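PDB 4L9A: AB hydrolase-1 domain-containing protein from Streptococcus mutans, which probably acts as a carboxylesterase of the alpha/beta hydrolase superfamily, probably hydrolysing carboxylic ester bonds. Local coordinates for residues F138-V146 / Y247-K255; L47-D57 / T74-Y82. All coordinates share one frame; numbering follows the deposited sequence.

Contact 1 of 2, residues F138-V146 / Y247-K255; sequences FIGLEPTTV and YLESEYLNK
Tyr247 and Tyr252 reach across from the end of helix 244-248 and the turn after it to hold the loop that leaves strand 134-141, each giving its hydroxyl to a successive carbonyl. Tyr247 OH donates to Pro143 O at 2.6 Å, and Tyr252 OH to Thr144 O, also at 2.6 Å; both come from above the carbonyl plane, so two buried phenols fix the peptides just beyond Glu142. Between them lies the proline. Pro143 CB rests over one face of the Tyr252 ring, 3.6 Å from its centroid, while Pro143 CG meets Tyr247 CE1 at 3.8 Å. On the strand side, Phe138 lies nearly parallel to Tyr252 (planes at 8°) but slid aside, the rings barely overlapping and meeting at Phe138 CE2 and Tyr252 CD1, 3.7 Å apart. This dense aromatic part gives way to a thinner, partly exposed flank with one hydrogen bond: Glu251 OE2 takes Val146 N at 2.8 Å on its syn lone pair, the bend at chi2 (-86°) turning the carboxylate toward that helix start, while Thr145 CG2 packs on Tyr247 CE1 and Ser250 CB. Glu142, hydrogen-bonded to His268 and salt-bridged to Arg243, is placed like the acid of a Ser-His-acid triad. Behind the contact, helix 120-130 supplies Ala124 and Met128 against Phe138 and Leu125 against Tyr252, while strand 235-239 runs beside 134-141 and offers Ser235 to the Tyr252 carbonyl.

Contact 2 of 2, residues L47-D57 / T74-Y82; sequences LSGAGFFSTAD and TIDAPNSGY
In alpha/beta hydrolases the loop after the strand equivalent to 43-47 commonly helps to form the oxyanion hole, and here it packs against the loop after strand 71-75, which contains a type II turn from Ala77 to Ser80. Asp76 is the hub. Its OD2 takes Ser54 OG at 2.5 Å on the syn lone pair and Tyr82 N at 3.0 Å on the anti one, while OD1 receives Thr55 N at 2.9 Å from above the carboxylate plane. With chi1 at -171°, Ser54 turns its hydroxyl away from its own amide, toward the carboxylate and beside the edge of the Tyr82 ring. Thr55 also gives its OG1 to Ile75 O (2.8 Å) and accepts Ser48 OG, and its CG2 methyl packs on Thr74 CB. The closest CA pair is Ser54 CA and Gly81 CA, 3.6 Å apart; Gly81 N donates to Phe52 O at 2.8 Å. A water joins Phe53 O to Ser80 OG, and another joins Ala56 N to Thr74 OG1 and Asp76 OD1. With both carboxylate oxygens engaged and the first turn of helix 55-58 supplying a donor, the buried Asp76 probably keeps its negative charge and fixes the two loops relative to each other.

Overall arrangement
Both contacts are buried and reach the same mixed sheet, at strands on different sides of the central strand 111-117: contact 2 through strands 43-47 and 71-75, contact 1 through strand 134-141. Their centres are 21 Å apart and their nearest atoms about 7 Å, so they do not touch. Contact 2 lies nearer the middle of the chain, 8 Å from its centre against 13 Å. The chemistry also differs. Contact 2 turns on a carboxylate and several bridging waters, whereas contact 1 rests mainly on aromatic rings and phenol-to-carbonyl bonds, with one carboxylate at its margin. Together they illustrate how loops leaving sheet strands are fixed around a probable hydrolase active site.

Contact 1 of 2, residues F138-V146 / Y247-K255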
loop_
_atom_site.group_PDB
_atom_site.type_symbol
_atom_site.label_atom_id
_atom_site.label_comp_id
_atom_site.label_asym_id
_atom_site.label_seq_id
_atom_site.Cartn_x
_atom_site.Cartn_y
_atom_site.Cartn_z
ATOM N N PHE A 138 -2.954 12.094 -0.162
ATOM C CA PHE A 138 -2.143 10.886 -0.142
ATOM C C PHE A 138 -1.759 10.581 1.297
ATOM O O PHE A 138 -1.323 11.469 2.021
ATOM C CB PHE A 138 -0.885 11.072 -0.991
ATOM C CG PHE A 138 0.071 9.909 -0.920
ATOM C CD1 PHE A 138 -0.195 8.730 -1.605
ATOM C CD2 PHE A 138 1.242 10.003 -0.172
ATOM C CE1 PHE A 138 0.679 7.651 -1.544
ATOM C CE2 PHE A 138 2.115 8.939 -0.101
ATOM C CZ PHE A 138 1.837 7.754 -0.786
ATOM N N ILE A 139 -1.943 9.331 1.711
ATOM C CA ILE A 139 -1.558 8.892 3.045
ATOM C C ILE A 139 -0.547 7.767 2.879
ATOM O O ILE A 139 -0.879 6.680 2.407
ATOM C CB ILE A 139 -2.766 8.375 3.856
ATOM C CG1 ILE A 139 -3.942 9.363 3.787
ATOM C CG2 ILE A 139 -2.361 8.089 5.288
ATOM C CD1 ILE A 139 -3.635 10.736 4.355
ATOM N N GLY A 140 0.707 8.019 3.218
ATOM C CA GLY A 140 1.710 7.006 2.957
ATOM C C GLY A 140 2.327 6.458 4.224
ATOM O O GLY A 140 2.816 7.209 5.064
ATOM N N LEU A 141 2.290 5.143 4.363
ATOM C CA LEU A 141 2.977 4.475 5.450
ATOM C C LEU A 141 4.286 3.916 4.902
ATOM O O LEU A 141 4.286 2.916 4.189
ATOM C CB LEU A 141 2.106 3.359 6.039
ATOM C CG LEU A 141 0.744 3.766 6.620
ATOM C CD1 LEU A 141 0.793 5.095 7.376
ATOM C CD2 LEU A 141 -0.328 3.814 5.523
ATOM N N GLU A 142 5.400 4.584 5.222
ATOM C CA GLU A 142 6.709 4.252 4.644
ATOM C C GLU A 142 6.653 3.852 3.163
ATOM O O GLU A 142 7.112 2.774 2.762
ATOM C CB GLU A 142 7.438 3.201 5.502
ATOM C CG GLU A 142 7.935 3.830 6.826
ATOM C CD GLU A 142 8.967 3.005 7.563
ATOM O OE1 GLU A 142 9.313 1.885 7.112
ATOM O OE2 GLU A 142 9.425 3.483 8.624
ATOM N N PRO A 143 6.066 4.725 2.340
ATOM C CA PRO A 143 6.021 4.444 0.901
ATOM C C PRO A 143 7.437 4.338 0.346
ATOM O O PRO A 143 8.324 5.086 0.770
ATOM C CB PRO A 143 5.300 5.666 0.323
ATOM C CG PRO A 143 5.554 6.762 1.325
ATOM C CD PRO A 143 5.572 6.072 2.671
ATOM N N THR A 144 7.646 3.405 -0.577
ATOM C CA THR A 144 8.974 3.131 -1.097
ATOM C C THR A 144 9.478 4.301 -1.946
ATOM O O THR A 144 8.827 4.678 -2.923
ATOM C CB THR A 144 8.979 1.820 -1.921
ATOM O OG1 THR A 144 8.333 0.785 -1.163
ATOM C CG2 THR A 144 10.412 1.393 -2.231
ATOM N N THR A 145 10.619 4.884 -1.563
ATOM C CA THR A 145 11.218 5.973 -2.340
ATOM C C THR A 145 12.144 5.454 -3.434
ATOM O O THR A 145 12.698 4.350 -3.335
ATOM C CB THR A 145 12.058 6.930 -1.475
ATOM O OG1 THR A 145 13.102 6.191 -0.818
ATOM C CG2 THR A 145 11.190 7.653 -0.446
ATOM N N VAL A 146 12.326 6.267 -4.468
ATOM C CA VAL A 146 13.263 5.934 -5.524
ATOM C C VAL A 146 14.646 5.746 -4.899
ATOM O O VAL A 146 15.393 4.844 -5.281
ATOM C CB VAL A 146 13.319 7.032 -6.594
ATOM C CG1 VAL A 146 14.473 6.782 -7.539
ATOM C CG2 VAL A 146 11.994 7.099 -7.352
ATOM N N TYR A 247 12.637 11.064 3.395
ATOM C CA TYR A 247 11.271 11.488 3.104
ATOM C C TYR A 247 11.122 12.998 2.869
ATOM O O TYR A 247 10.410 13.414 1.961
ATOM C CB TYR A 247 10.295 10.960 4.159
ATOM C CG TYR A 247 9.971 9.503 3.915
ATOM C CD1 TYR A 247 9.327 9.105 2.740
ATOM C CD2 TYR A 247 10.329 8.527 4.826
ATOM C CE1 TYR A 247 9.037 7.793 2.495
ATOM C CE2 TYR A 247 10.041 7.197 4.585
ATOM C CZ TYR A 247 9.395 6.839 3.419
ATOM O OH TYR A 247 9.111 5.526 3.174
ATOM N N LEU A 248 11.831 13.808 3.653
ATOM C CA LEU A 248 11.850 15.251 3.420
ATOM C C LEU A 248 12.299 15.599 2.000
ATOM O O LEU A 248 11.794 16.545 1.401
ATOM C CB LEU A 248 12.755 15.954 4.439
ATOM C CG LEU A 248 12.208 16.102 5.860
ATOM C CD1 LEU A 248 13.171 16.942 6.707
ATOM C CD2 LEU A 248 10.817 16.741 5.827
ATOM N N GLU A 249 13.245 14.832 1.461
ATOM C CA GLU A 249 13.769 15.082 0.117
ATOM C C GLU A 249 13.039 14.282 -0.959
ATOM O O GLU A 249 13.445 14.291 -2.125
ATOM C CB GLU A 249 15.238 14.682 0.040
ATOM C CG GLU A 249 16.182 15.513 0.873
ATOM C CD GLU A 249 17.586 14.943 0.835
ATOM O OE1 GLU A 249 17.737 13.779 0.386
ATOM O OE2 GLU A 249 18.531 15.653 1.252
ATOM N N SER A 250 11.977 13.585 -0.580
ATOM C CA SER A 250 11.397 12.588 -1.475
ATOM C C SER A 250 10.289 13.123 -2.366
ATOM O O SER A 250 9.785 14.238 -2.181
ATOM C CB SER A 250 10.827 11.410 -0.681
ATOM O OG SER A 250 9.562 11.755 -0.138
ATOM N N GLU A 251 9.897 12.276 -3.310
ATOM C CA GLU A 251 8.813 12.550 -4.234
ATOM C C GLU A 251 7.437 12.514 -3.558
ATOM O O GLU A 251 6.425 12.826 -4.200
ATOM C CB GLU A 251 8.843 11.507 -5.358
ATOM C CG GLU A 251 8.786 10.053 -4.856
ATOM C CD GLU A 251 10.172 9.489 -4.501
ATOM O OE1 GLU A 251 11.064 10.263 -4.096
ATOM O OE2 GLU A 251 10.374 8.271 -4.656
ATOM N N TYR A 252 7.380 12.100 -2.293
ATOM C CA TYR A 252 6.084 11.976 -1.604
ATOM C C TYR A 252 5.690 13.251 -0.853
ATOM O O TYR A 252 4.548 13.401 -0.410
ATOM C CB TYR A 252 6.063 10.774 -0.658
ATOM C CG TYR A 252 6.183 9.445 -1.368
ATOM C CD1 TYR A 252 5.156 8.979 -2.193
ATOM C CD2 TYR A 252 7.329 8.670 -1.246
ATOM C CE1 TYR A 252 5.265 7.767 -2.861
ATOM C CE2 TYR A 252 7.452 7.455 -1.911
ATOM C CZ TYR A 252 6.408 7.008 -2.718
ATOM O OH TYR A 252 6.503 5.810 -3.393
ATOM N N LEU A 253 6.637 14.169 -0.720
ATOM C CA LEU A 253 6.372 15.426 -0.027
ATOM C C LEU A 253 6.317 16.605 -0.990
ATOM O O LEU A 253 6.922 16.585 -2.056
ATOM C CB LEU A 253 7.394 15.673 1.092
ATOM C CG LEU A 253 7.201 14.802 2.340
ATOM C CD1 LEU A 253 8.259 15.090 3.407
ATOM C CD2 LEU A 253 5.809 14.999 2.914
ATOM N N ASN A 254 5.562 17.625 -0.602
ATOM C CA ASN A 254 5.432 18.837 -1.380
ATOM C C ASN A 254 5.212 19.973 -0.404
ATOM O O ASN A 254 5.358 19.782 0.808
ATOM C CB ASN A 254 4.268 18.736 -2.383
ATOM C CG ASN A 254 2.930 18.465 -1.707
ATOM O OD1 ASN A 254 2.719 18.815 -0.543
ATOM N ND2 ASN A 254 2.014 17.840 -2.445
ATOM N N LYS A 255 4.842 21.140 -0.917
ATOM C CA LYS A 255 4.749 22.335 -0.087
ATOM C C LYS A 255 3.333 22.687 0.350
ATOM O O LYS A 255 3.105 23.761 0.893
ATOM C CB LYS A 255 5.405 23.517 -0.797
ATOM C CG LYS A 255 6.917 23.436 -0.788
ATOM C CD LYS A 255 7.503 23.914 -2.104
ATOM C CE LYS A 255 9.021 23.885 -2.060
ATOM N NZ LYS A 255 9.551 24.778 -0.993
#

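Contact 2 of 2, residues L47-D57 / T74-Y82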
loop_
_atom_site.group_PDB
_atom_site.type_symbol
_atom_site.label_atom_id
_atom_site.label_comp_id
_atom_site.label_asym_id
_atom_site.label_seq_id
_atom_site.Cartn_x
_atom_site.Cartn_y
_atom_site.Cartn_z
ATOM N N LEU A 47 -3.667 0.446 -1.105
ATOM C CA LEU A 47 -2.727 -0.408 -1.804
ATOM C C LEU A 47 -1.672 -0.892 -0.816
ATOM O O LEU A 47 -1.139 -0.115 -0.028
ATOM C CB LEU A 47 -2.043 0.334 -2.954
ATOM C CG LEU A 47 -2.887 0.907 -4.090
ATOM C CD1 LEU A 47 -2.019 1.793 -4.993
ATOM C CD2 LEU A 47 -3.588 -0.210 -4.896
ATOM N N SER A 48 -1.377 -2.183 -0.877
ATOM C CA SER A 48 -0.441 -2.800 0.036
ATOM C C SER A 48 0.984 -2.694 -0.477
ATOM O O SER A 48 1.232 -2.251 -1.609
ATOM C CB SER A 48 -0.826 -4.271 0.239
ATOM O OG SER A 48 -2.082 -4.332 0.878
ATOM N N GLY A 49 1.924 -3.092 0.366
ATOM C CA GLY A 49 3.303 -3.217 -0.064
ATOM C C GLY A 49 3.472 -4.587 -0.684
ATOM O O GLY A 49 2.508 -5.207 -1.130
ATOM N N ALA A 50 4.707 -5.053 -0.718
ATOM C CA ALA A 50 5.024 -6.349 -1.278
ATOM C C ALA A 50 4.750 -7.320 -0.155
ATOM O O ALA A 50 5.117 -7.080 0.996
ATOM C CB ALA A 50 6.499 -6.414 -1.714
ATOM N N GLY A 51 4.081 -8.409 -0.473
ATOM C CA GLY A 51 3.667 -9.329 0.563
ATOM C C GLY A 51 2.488 -10.115 0.057
ATOM O O GLY A 51 2.023 -9.875 -1.051
ATOM N N PHE A 52 2.010 -11.050 0.874
ATOM C CA PHE A 52 0.959 -11.970 0.462
ATOM C C PHE A 52 -0.358 -11.651 1.143
ATOM O O PHE A 52 -1.367 -12.274 0.842
ATOM C CB PHE A 52 1.330 -13.424 0.800
ATOM C CG PHE A 52 2.517 -13.947 0.050
ATOM C CD1 PHE A 52 2.994 -13.291 -1.074
ATOM C CD2 PHE A 52 3.153 -15.110 0.472
ATOM C CE1 PHE A 52 4.095 -13.773 -1.755
ATOM C CE2 PHE A 52 4.248 -15.605 -0.209
ATOM C CZ PHE A 52 4.726 -14.936 -1.322
ATOM N N PHE A 53 -0.357 -10.708 2.079
ATOM C CA PHE A 53 -1.598 -10.375 2.772
ATOM C C PHE A 53 -2.630 -9.758 1.818
ATOM O O PHE A 53 -2.282 -8.999 0.924
ATOM C CB PHE A 53 -1.346 -9.395 3.913
ATOM C CG PHE A 53 -0.284 -9.836 4.880
ATOM C CD1 PHE A 53 -0.434 -11.000 5.612
ATOM C CD2 PHE A 53 0.857 -9.070 5.067
ATOM C CE1 PHE A 53 0.538 -11.397 6.511
ATOM C CE2 PHE A 53 1.846 -9.463 5.972
ATOM C CZ PHE A 53 1.685 -10.621 6.692
ATOM N N SER A 54 -3.903 -10.061 2.036
ATOM C CA SER A 54 -4.963 -9.392 1.278
ATOM C C SER A 54 -5.111 -7.989 1.846
ATOM O O SER A 54 -4.887 -7.772 3.035
ATOM C CB SER A 54 -6.293 -10.161 1.375
ATOM O OG SER A 54 -7.248 -9.622 0.474
ATOM N N THR A 55 -5.497 -7.037 1.004
ATOM C CA THR A 55 -5.330 -5.621 1.353
ATOM C C THR A 55 -6.304 -5.154 2.428
ATOM O O THR A 55 -5.913 -4.442 3.357
ATOM C CB THR A 55 -5.393 -4.733 0.106
ATOM O OG1 THR A 55 -4.274 -5.046 -0.730
ATOM C CG2 THR A 55 -5.348 -3.240 0.474
ATOM N N ALA A 56 -7.562 -5.575 2.336
ATOM C CA ALA A 56 -8.526 -5.204 3.361
ATOM C C ALA A 56 -8.102 -5.713 4.749
ATOM O O ALA A 56 -8.264 -5.007 5.750
ATOM C CB ALA A 56 -9.925 -5.718 2.998
ATOM N N ASP A 57 -7.581 -6.939 4.800
ATOM C CA ASP A 57 -7.083 -7.525 6.045
ATOM C C ASP A 57 -5.881 -6.715 6.534
ATOM O O ASP A 57 -5.752 -6.384 7.725
ATOM C CB ASP A 57 -6.605 -8.961 5.804
ATOM C CG ASP A 57 -7.732 -9.915 5.418
ATOM O OD1 ASP A 57 -8.887 -9.642 5.785
ATOM O OD2 ASP A 57 -7.457 -10.949 4.757
ATOM N N THR A 74 -10.383 -1.525 -1.499
ATOM C CA THR A 74 -9.102 -2.195 -1.360
ATOM C C THR A 74 -8.834 -3.010 -2.614
ATOM O O THR A 74 -9.764 -3.570 -3.224
ATOM C CB THR A 74 -9.048 -3.092 -0.113
ATOM O OG1 THR A 74 -9.889 -4.236 -0.304
ATOM C CG2 THR A 74 -9.502 -2.319 1.141
ATOM N N ILE A 75 -7.562 -3.089 -2.983
ATOM C CA ILE A 75 -7.137 -3.779 -4.191
ATOM C C ILE A 75 -5.956 -4.707 -3.900
ATOM O O ILE A 75 -4.939 -4.272 -3.342
ATOM C CB ILE A 75 -6.719 -2.760 -5.282
ATOM C CG1 ILE A 75 -7.883 -1.820 -5.612
ATOM C CG2 ILE A 75 -6.240 -3.477 -6.541
ATOM C CD1 ILE A 75 -7.507 -0.700 -6.588
ATOM N N ASP A 76 -6.087 -5.981 -4.269
ATOM C CA ASP A 76 -4.988 -6.942 -4.131
ATOM C C ASP A 76 -4.187 -7.038 -5.434
ATOM O O ASP A 76 -4.747 -7.302 -6.490
ATOM C CB ASP A 76 -5.507 -8.338 -3.758
ATOM C CG ASP A 76 -6.068 -8.406 -2.341
ATOM O OD1 ASP A 76 -6.280 -7.330 -1.726
ATOM O OD2 ASP A 76 -6.320 -9.533 -1.852
ATOM N N ALA A 77 -2.873 -6.834 -5.361
ATOM C CA ALA A 77 -2.027 -6.981 -6.546
ATOM C C ALA A 77 -1.985 -8.444 -6.988
ATOM O O ALA A 77 -2.245 -9.351 -6.194
ATOM C CB ALA A 77 -0.597 -6.461 -6.261
ATOM N N PRO A 78 -1.664 -8.683 -8.262
ATOM C CA PRO A 78 -1.461 -10.070 -8.691
ATOM C C PRO A 78 -0.515 -10.782 -7.731
ATOM O O PRO A 78 0.369 -10.141 -7.137
ATOM C CB PRO A 78 -0.802 -9.908 -10.067
ATOM C CG PRO A 78 -1.359 -8.619 -10.576
ATOM C CD PRO A 78 -1.466 -7.726 -9.364
ATOM N N ASN A 79 -0.696 -12.089 -7.579
ATOM C CA ASN A 79 0.171 -12.888 -6.715
ATOM C C ASN A 79 0.169 -12.474 -5.241
ATOM O O ASN A 79 1.134 -12.729 -4.502
ATOM C CB ASN A 79 1.607 -12.876 -7.238
ATOM C CG ASN A 79 1.727 -13.500 -8.613
ATOM O OD1 ASN A 79 1.098 -14.523 -8.910
ATOM N ND2 ASN A 79 2.547 -12.890 -9.463
ATOM N N SER A 80 -0.905 -11.832 -4.811
ATOM C CA SER A 80 -1.045 -11.498 -3.402
ATOM C C SER A 80 -2.477 -11.652 -2.938
ATOM O O SER A 80 -3.413 -11.496 -3.726
ATOM C CB SER A 80 -0.594 -10.058 -3.147
ATOM O OG SER A 80 -1.621 -9.161 -3.508
ATOM N N GLY A 81 -2.651 -11.932 -1.653
ATOM C CA GLY A 81 -3.982 -11.977 -1.090
ATOM C C GLY A 81 -4.865 -12.908 -1.902
ATOM O O GLY A 81 -4.482 -14.041 -2.175
ATOM N N TYR A 82 -6.040 -12.437 -2.301
ATOM C CA TYR A 82 -6.953 -13.310 -3.022
ATOM C C TYR A 82 -6.987 -13.003 -4.516
ATOM O O TYR A 82 -7.803 -13.567 -5.240
ATOM C CB TYR A 82 -8.362 -13.261 -2.418
ATOM C CG TYR A 82 -8.421 -13.749 -0.985
ATOM C CD1 TYR A 82 -8.468 -15.112 -0.689
ATOM C CD2 TYR A 82 -8.440 -12.849 0.071
ATOM C CE1 TYR A 82 -8.518 -15.558 0.622
ATOM C CE2 TYR A 82 -8.498 -13.291 1.386
ATOM C CZ TYR A 82 -8.530 -14.644 1.656
ATOM O OH TYR A 82 -8.579 -15.075 2.974
HETATM O O HOH W 1 -2.320 -3.690 -3.190
HETATM O O HOH W 2 3.233 -10.895 -3.866
HETATM O O HOH W 3 -3.057 -8.022 -1.403
HETATM O O HOH W 4 -8.705 -6.597 -0.531
HETATM O O HOH W 5 -8.500 -13.367 4.755
#